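PDB 6HUY: coenzyme F420-dependent N(5),N(10)-methenyltetrahydromethanopterin reductase-related protein from Desulfurobacterium thermolithotrophum DSM 11699, which is an [Fe]-hydrogenase paralogue (HmdII) that binds the iron-guanylylpyridinol (FeGP) cofactor and probably accommodates methenyl-tetrahydrofolate. Local coordinates for the interface of chains A and B. Residues are numbered along the deposited sequence; one frame, centred on the assembly and turned at random. Chains: chain A, Coenzyme F420-dependent N(5),N(10)-methenyltetrahydromethanopterin reductase-related protein; chain B, Coenzyme F420-dependent N(5),N(10)-methenyltetrahydromethanopterin reductase-related protein.

Contact 1: the interface of chains A and B. Residues chain A 166, 197-198, 324, 340; chain B 314-318.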
ATOM      1  N   LEU A 166      13.297  -4.255  12.477  1.00 41.35           N
ATOM      2  CA  LEU A 166      13.098  -3.060  11.671  1.00 40.90           C
ATOM      3  C   LEU A 166      13.301  -1.786  12.488  1.00 41.34           C
ATOM      4  O   LEU A 166      13.321  -0.705  11.902  1.00 41.66           O
ATOM      5  CB  LEU A 166      11.714  -3.005  10.992  1.00 36.68           C
ATOM      6  CG  LEU A 166      11.347  -4.244  10.173  1.00 34.76           C
ATOM      7  CD1 LEU A 166      10.049  -4.009   9.487  1.00 33.08           C
ATOM      8  CD2 LEU A 166      12.412  -4.606   9.160  1.00 37.57           C
ATOM      9  N   GLU A 197       6.147  -2.428  14.253  1.00 43.23           N
ATOM     10  CA  GLU A 197       5.290  -1.610  13.403  1.00 40.28           C
ATOM     11  C   GLU A 197       4.286  -2.444  12.616  1.00 38.87           C
ATOM     12  O   GLU A 197       3.265  -1.911  12.175  1.00 37.88           O
ATOM     13  CB  GLU A 197       6.148  -0.785  12.455  1.00 39.19           C
ATOM     14  CG  GLU A 197       5.408   0.371  11.801  1.00 41.79           C
ATOM     15  CD  GLU A 197       6.212   1.035  10.683  1.00 40.52           C
ATOM     16  OE1 GLU A 197       7.185   0.424  10.197  1.00 39.06           O
ATOM     17  OE2 GLU A 197       5.866   2.168  10.299  1.00 39.00           O
ATOM     18  N   LEU A 198       4.528  -3.738  12.450  1.00 40.38           N
ATOM     19  CA  LEU A 198       3.629  -4.568  11.660  1.00 41.25           C
ATOM     20  C   LEU A 198       2.527  -5.233  12.484  1.00 41.09           C
ATOM     21  O   LEU A 198       1.647  -5.875  11.901  1.00 39.77           O
ATOM     22  CB  LEU A 198       4.434  -5.637  10.900  1.00 42.51           C
ATOM     23  CG  LEU A 198       5.503  -5.100   9.926  1.00 43.63           C
ATOM     24  CD1 LEU A 198       6.082  -6.216   9.080  1.00 43.11           C
ATOM     25  CD2 LEU A 198       4.961  -4.002   9.023  1.00 43.11           C
ATOM     26  N   VAL A 324      11.694   8.465   4.615  1.00 31.80           N
ATOM     27  CA  VAL A 324      11.976   8.119   6.006  1.00 33.87           C
ATOM     28  C   VAL A 324      13.467   8.267   6.309  1.00 36.67           C
ATOM     29  O   VAL A 324      13.860   8.825   7.342  1.00 35.79           O
ATOM     30  CB  VAL A 324      11.493   6.692   6.315  1.00 33.35           C
ATOM     31  CG1 VAL A 324      12.164   6.157   7.575  1.00 34.47           C
ATOM     32  CG2 VAL A 324       9.963   6.664   6.465  1.00 34.12           C
ATOM     33  N   LEU A 340       4.613   8.701  13.420  1.00 38.75           N
ATOM     34  CA  LEU A 340       3.663   7.601  13.578  1.00 39.46           C
ATOM     35  C   LEU A 340       2.624   7.930  14.631  1.00 40.39           C
ATOM     36  O   LEU A 340       1.448   7.585  14.482  1.00 40.94           O
ATOM     37  CB  LEU A 340       4.382   6.306  13.950  1.00 39.02           C
ATOM     38  CG  LEU A 340       5.425   5.813  12.943  1.00 40.95           C
ATOM     39  CD1 LEU A 340       5.973   4.482  13.407  1.00 42.76           C
ATOM     40  CD2 LEU A 340       4.866   5.710  11.531  1.00 41.50           C
TER
ATOM     41  N   THR B 314      13.817   0.336   8.945  1.00 42.27           N
ATOM     42  CA  THR B 314      12.950   1.261   8.228  1.00 44.32           C
ATOM     43  C   THR B 314      11.664   1.465   9.021  1.00 42.18           C
ATOM     44  O   THR B 314      11.402   0.791  10.023  1.00 40.27           O
ATOM     45  CB  THR B 314      12.622   0.769   6.810  1.00 45.49           C
ATOM     46  OG1 THR B 314      11.940   1.801   6.089  1.00 46.76           O
ATOM     47  CG2 THR B 314      11.738  -0.456   6.835  1.00 45.57           C
ATOM     48  N   TYR B 315      10.868   2.428   8.560  1.00 40.73           N
ATOM     49  CA  TYR B 315       9.477   2.557   8.966  1.00 40.16           C
ATOM     50  C   TYR B 315       8.638   2.336   7.724  1.00 38.78           C
ATOM     51  O   TYR B 315       8.889   2.944   6.679  1.00 41.17           O
ATOM     52  CB  TYR B 315       9.195   3.912   9.622  1.00 38.77           C
ATOM     53  CG  TYR B 315       9.823   4.022  11.000  1.00 40.75           C
ATOM     54  CD1 TYR B 315       9.302   3.305  12.089  1.00 40.51           C
ATOM     55  CD2 TYR B 315      10.947   4.824  11.211  1.00 40.22           C
ATOM     56  CE1 TYR B 315       9.883   3.382  13.327  1.00 42.76           C
ATOM     57  CE2 TYR B 315      11.525   4.915  12.443  1.00 41.80           C
ATOM     58  CZ  TYR B 315      10.999   4.191  13.497  1.00 45.10           C
ATOM     59  OH  TYR B 315      11.583   4.279  14.724  1.00 47.93           O
ATOM     60  N   THR B 316       7.685   1.422   7.823  1.00 39.62           N
ATOM     61  CA  THR B 316       6.900   1.001   6.673  1.00 37.23           C
ATOM     62  C   THR B 316       5.561   1.713   6.574  1.00 35.50           C
ATOM     63  O   THR B 316       4.966   1.715   5.498  1.00 34.41           O
ATOM     64  CB  THR B 316       6.638  -0.514   6.729  1.00 37.48           C
ATOM     65  OG1 THR B 316       5.924  -0.838   7.934  1.00 34.97           O
ATOM     66  CG2 THR B 316       7.922  -1.292   6.679  1.00 36.09           C
ATOM     67  N   SER B 317       5.079   2.327   7.651  1.00 37.21           N
ATOM     68  CA  SER B 317       3.735   2.882   7.665  1.00 37.51           C
ATOM     69  C   SER B 317       3.696   4.405   7.672  1.00 38.60           C
ATOM     70  O   SER B 317       2.606   4.982   7.760  1.00 39.69           O
ATOM     71  CB  SER B 317       2.971   2.345   8.877  1.00 36.38           C
ATOM     72  OG  SER B 317       3.348   3.030  10.053  1.00 36.18           O
ATOM     73  N   ALA B 318       4.837   5.069   7.565  1.00 38.38           N
ATOM     74  CA  ALA B 318       4.871   6.521   7.665  1.00 37.57           C
ATOM     75  C   ALA B 318       4.228   7.100   6.412  1.00 34.59           C
ATOM     76  O   ALA B 318       4.718   6.833   5.306  1.00 30.76           O
ATOM     77  CB  ALA B 318       6.313   7.021   7.808  1.00 35.68           C
TER
HETATM   78  O   HOH W   1       9.467  -0.489  11.575  1.00 40.17           O

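Contact 2: the interface of chains A and B. Residues chain A 215, 219, 222, 282-283; chain B 212, 283, 286-287, 290.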
ATOM      1  N   ALA A 215      -2.623 -10.374  -1.126  1.00 41.66           N
ATOM      2  CA  ALA A 215      -3.002 -11.421  -2.071  1.00 42.97           C
ATOM      3  C   ALA A 215      -3.056 -10.883  -3.498  1.00 42.78           C
ATOM      4  O   ALA A 215      -2.666 -11.578  -4.443  1.00 44.15           O
ATOM      5  CB  ALA A 215      -4.349 -12.030  -1.668  1.00 44.21           C
ATOM      6  N   GLU A 219      -1.146 -12.162  -6.724  1.00 49.04           N
ATOM      7  CA  GLU A 219      -1.848 -12.568  -7.934  1.00 46.76           C
ATOM      8  C   GLU A 219      -1.196 -11.947  -9.160  1.00 44.12           C
ATOM      9  O   GLU A 219      -0.934 -12.629 -10.157  1.00 45.75           O
ATOM     10  CB  GLU A 219      -3.323 -12.187  -7.860  1.00 48.03           C
ATOM     11  CG  GLU A 219      -4.136 -12.809  -8.981  1.00 52.39           C
ATOM     12  CD  GLU A 219      -5.620 -12.843  -8.697  1.00 55.15           C
ATOM     13  OE1 GLU A 219      -6.362 -12.109  -9.379  1.00 54.70           O
ATOM     14  OE2 GLU A 219      -6.038 -13.609  -7.802  1.00 57.62           O
ATOM     15  N   LYS A 222       1.993 -13.759  -9.977  1.00 50.19           N
ATOM     16  CA  LYS A 222       1.791 -15.015 -10.691  1.00 53.84           C
ATOM     17  C   LYS A 222       1.438 -14.754 -12.145  1.00 54.41           C
ATOM     18  O   LYS A 222       1.853 -15.508 -13.034  1.00 56.49           O
ATOM     19  CB  LYS A 222       0.696 -15.845 -10.021  1.00 57.19           C
ATOM     20  CG  LYS A 222       1.104 -16.440  -8.702  1.00 61.12           C
ATOM     21  CD  LYS A 222      -0.079 -16.649  -7.771  1.00 64.37           C
ATOM     22  CE  LYS A 222      -1.024 -17.732  -8.268  1.00 67.98           C
ATOM     23  NZ  LYS A 222      -2.199 -17.882  -7.367  1.00 68.92           N
ATOM     24  N   PRO A 282      -8.671 -15.120  -9.640  1.00 60.10           N
ATOM     25  CA  PRO A 282      -9.975 -14.971  -8.962  1.00 59.50           C
ATOM     26  C   PRO A 282     -10.185 -13.593  -8.349  1.00 57.79           C
ATOM     27  O   PRO A 282     -11.306 -13.071  -8.412  1.00 57.21           O
ATOM     28  CB  PRO A 282      -9.941 -16.079  -7.900  1.00 59.44           C
ATOM     29  CG  PRO A 282      -8.469 -16.340  -7.674  1.00 59.43           C
ATOM     30  CD  PRO A 282      -7.817 -16.131  -8.996  1.00 59.44           C
ATOM     31  N   LEU A 283      -9.144 -12.980  -7.755  1.00 55.27           N
ATOM     32  CA  LEU A 283      -9.294 -11.644  -7.174  1.00 54.79           C
ATOM     33  C   LEU A 283      -9.508 -10.580  -8.249  1.00 55.00           C
ATOM     34  O   LEU A 283     -10.296  -9.646  -8.060  1.00 54.62           O
ATOM     35  CB  LEU A 283      -8.067 -11.281  -6.321  1.00 53.89           C
ATOM     36  CG  LEU A 283      -7.870 -12.084  -5.039  1.00 54.31           C
ATOM     37  CD1 LEU A 283      -6.474 -11.871  -4.457  1.00 53.06           C
ATOM     38  CD2 LEU A 283      -8.935 -11.714  -4.017  1.00 54.77           C
TER
ATOM     39  N   ILE B 212      -7.576  -4.675  -7.096  1.00 43.67           N
ATOM     40  CA  ILE B 212      -7.848  -5.575  -5.983  1.00 43.14           C
ATOM     41  C   ILE B 212      -7.745  -4.822  -4.664  1.00 42.57           C
ATOM     42  O   ILE B 212      -8.595  -4.970  -3.775  1.00 46.69           O
ATOM     43  CB  ILE B 212      -6.888  -6.773  -6.045  1.00 42.64           C
ATOM     44  CG1 ILE B 212      -7.298  -7.682  -7.215  1.00 44.00           C
ATOM     45  CG2 ILE B 212      -6.872  -7.530  -4.722  1.00 44.17           C
ATOM     46  CD1 ILE B 212      -6.289  -8.727  -7.580  1.00 45.48           C
ATOM     47  N   LEU B 283     -14.059 -10.816  -1.467  1.00 50.95           N
ATOM     48  CA  LEU B 283     -12.609 -10.673  -1.593  1.00 51.47           C
ATOM     49  C   LEU B 283     -11.889 -11.219  -0.365  1.00 52.97           C
ATOM     50  O   LEU B 283     -10.827 -11.842  -0.487  1.00 51.71           O
ATOM     51  CB  LEU B 283     -12.240  -9.209  -1.812  1.00 50.17           C
ATOM     52  CG  LEU B 283     -12.548  -8.602  -3.173  1.00 54.88           C
ATOM     53  CD1 LEU B 283     -12.363  -7.093  -3.087  1.00 55.67           C
ATOM     54  CD2 LEU B 283     -11.641  -9.187  -4.248  1.00 55.55           C
ATOM     55  N   THR B 286     -11.903 -15.112  -0.612  1.00 59.90           N
ATOM     56  CA  THR B 286     -10.963 -15.579  -1.620  1.00 59.48           C
ATOM     57  C   THR B 286      -9.535 -15.405  -1.135  1.00 55.78           C
ATOM     58  O   THR B 286      -8.712 -16.319  -1.250  1.00 53.79           O
ATOM     59  CB  THR B 286     -11.185 -14.819  -2.924  1.00 59.40           C
ATOM     60  OG1 THR B 286     -12.547 -14.986  -3.338  1.00 60.36           O
ATOM     61  CG2 THR B 286     -10.254 -15.329  -4.028  1.00 59.91           C
ATOM     62  N   ALA B 287      -9.232 -14.233  -0.566  1.00 55.82           N
ATOM     63  CA  ALA B 287      -7.884 -13.970  -0.066  1.00 54.77           C
ATOM     64  C   ALA B 287      -7.483 -14.987   0.994  1.00 58.52           C
ATOM     65  O   ALA B 287      -6.351 -15.486   0.991  1.00 59.07           O
ATOM     66  CB  ALA B 287      -7.797 -12.553   0.497  1.00 50.17           C
ATOM     67  N   LEU B 290      -6.683 -18.191  -0.757  1.00 64.98           N
ATOM     68  CA  LEU B 290      -5.407 -18.081  -1.455  1.00 66.88           C
ATOM     69  C   LEU B 290      -4.235 -18.176  -0.488  1.00 66.08           C
ATOM     70  O   LEU B 290      -3.239 -18.844  -0.784  1.00 67.41           O
ATOM     71  CB  LEU B 290      -5.353 -16.770  -2.236  1.00 67.64           C
ATOM     72  CG  LEU B 290      -6.132 -16.775  -3.548  1.00 68.24           C
ATOM     73  CD1 LEU B 290      -6.401 -15.345  -3.968  1.00 65.75           C
ATOM     74  CD2 LEU B 290      -5.349 -17.523  -4.612  1.00 69.20           C
TER

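Contact 1: the interface of chains A and B
A:Glu197, in the first turn of helix 196-203, reaches into the B:Thr316-B:Ser317 stretch of a partner loop, at a dimer contact of this Hmd-family protein. The tight part is this carboxylate grip. With CG anti to the backbone N (chi1 -164°) and the chain extended beyond it, the glutamate reaches across to the loop and lays its head along it. OE1 takes the amide N of B:Thr316 at 2.6 Å, on its syn side and slightly out of the carboxylate plane, in an almost straight bond (177° at H). OE2 receives two donors from one face: the hydroxyl OG of B:Ser317 at 2.7 Å, on the anti side but tilted 30° out of the plane, and the backbone N of B:Ser317 at 2.8 Å, from above the plane. Serine suits this place because its short side chain lets hydroxyl and amide converge on one oxygen. An alanine at A:Glu197 would probably leave both loop amides and the serine hydroxyl without their acceptor, and the loop freer to move.

The other side is looser and water-bridged. Water 1 links OE1 of A:Glu197 to the carbonyl O of B:Thr314, while the amide N of B:Thr314 gives a longer bond of 3.2 Å to O of A:Leu166. Apolar contacts are at ordinary spacing around the ring of B:Tyr315: A:Leu340 stands over one face, its CD1 3.8 Å from the ring CD1, and A:Val324 lies at the edge, its CG1 4.1 Å from the ring CD2. Valine and leucine offer methyls to the broad aromatic ring without competing for polar partners. CG2 of A:Val324 also meets CB of B:Ala318 at 3.9 Å, where a small residue lets the helix and loop approach.

Contact 2: the interface of chains A and B
Helix 282-292 of chain A packs against both helices 207-228 and 282-292 of chain B, and helix 207-228 of chain A meets helix 282-292 of chain B, in an all-helical, apolar part of the Hmd-family dimer. A:Leu283 occupies the middle. Its CB is pressed by the terminal methyl CD1 of B:Ile212 at 3.4 Å, tighter than usual carbon packing. The branch CD1 meets CD1 of B:Leu290 tip to tip at 3.5 Å, while CD2 turns to its counterpart, CD2 of B:Leu283, at 3.7 Å. Leucine suits this position because its forked end can meet several partner side chains at once.

B:Thr286 turns its methyl CG2 to chain A, with OG1 beside the backbone N (chi1 -57°) and CG2 therefore anti to that N; CG2 passes alongside A:Leu283, 3.8 Å from its CD2. The same methyl touches CB of A:Pro282 at 4.0 Å. A proline fits the first turn of helix 282-292, where its missing N-H costs no helical bond. Next to it, the backbone N of A:Leu283 donates to OE2 of A:Glu219 on the syn lone pair at 3.2 Å. This bond within chain A ties helix 282-292 to helix 207-228 and probably helps place the leucine; the helix start would probably also stabilise the negative charge. Small residues pair where the helices run close, CB of A:Ala215 lying 4.1 Å from CB of B:Ala287.

The centres of the C-alpha atoms of contact 1 and contact 2 lie about 25 Å apart, and the two sites share no residue or helix. They are nevertheless connected along chain A, since helix 196-203, used in contact 1, shortly precedes helix 207-228, used in contact 2. Contact 1 is mixed, centred on a carboxylate, whereas contact 2 is apolar and joins helices of both chains. The two differ in kind, and together they would fix both the separation and the relative orientation of the subunits, consistent with the intertwined homodimer typical of the Hmd family.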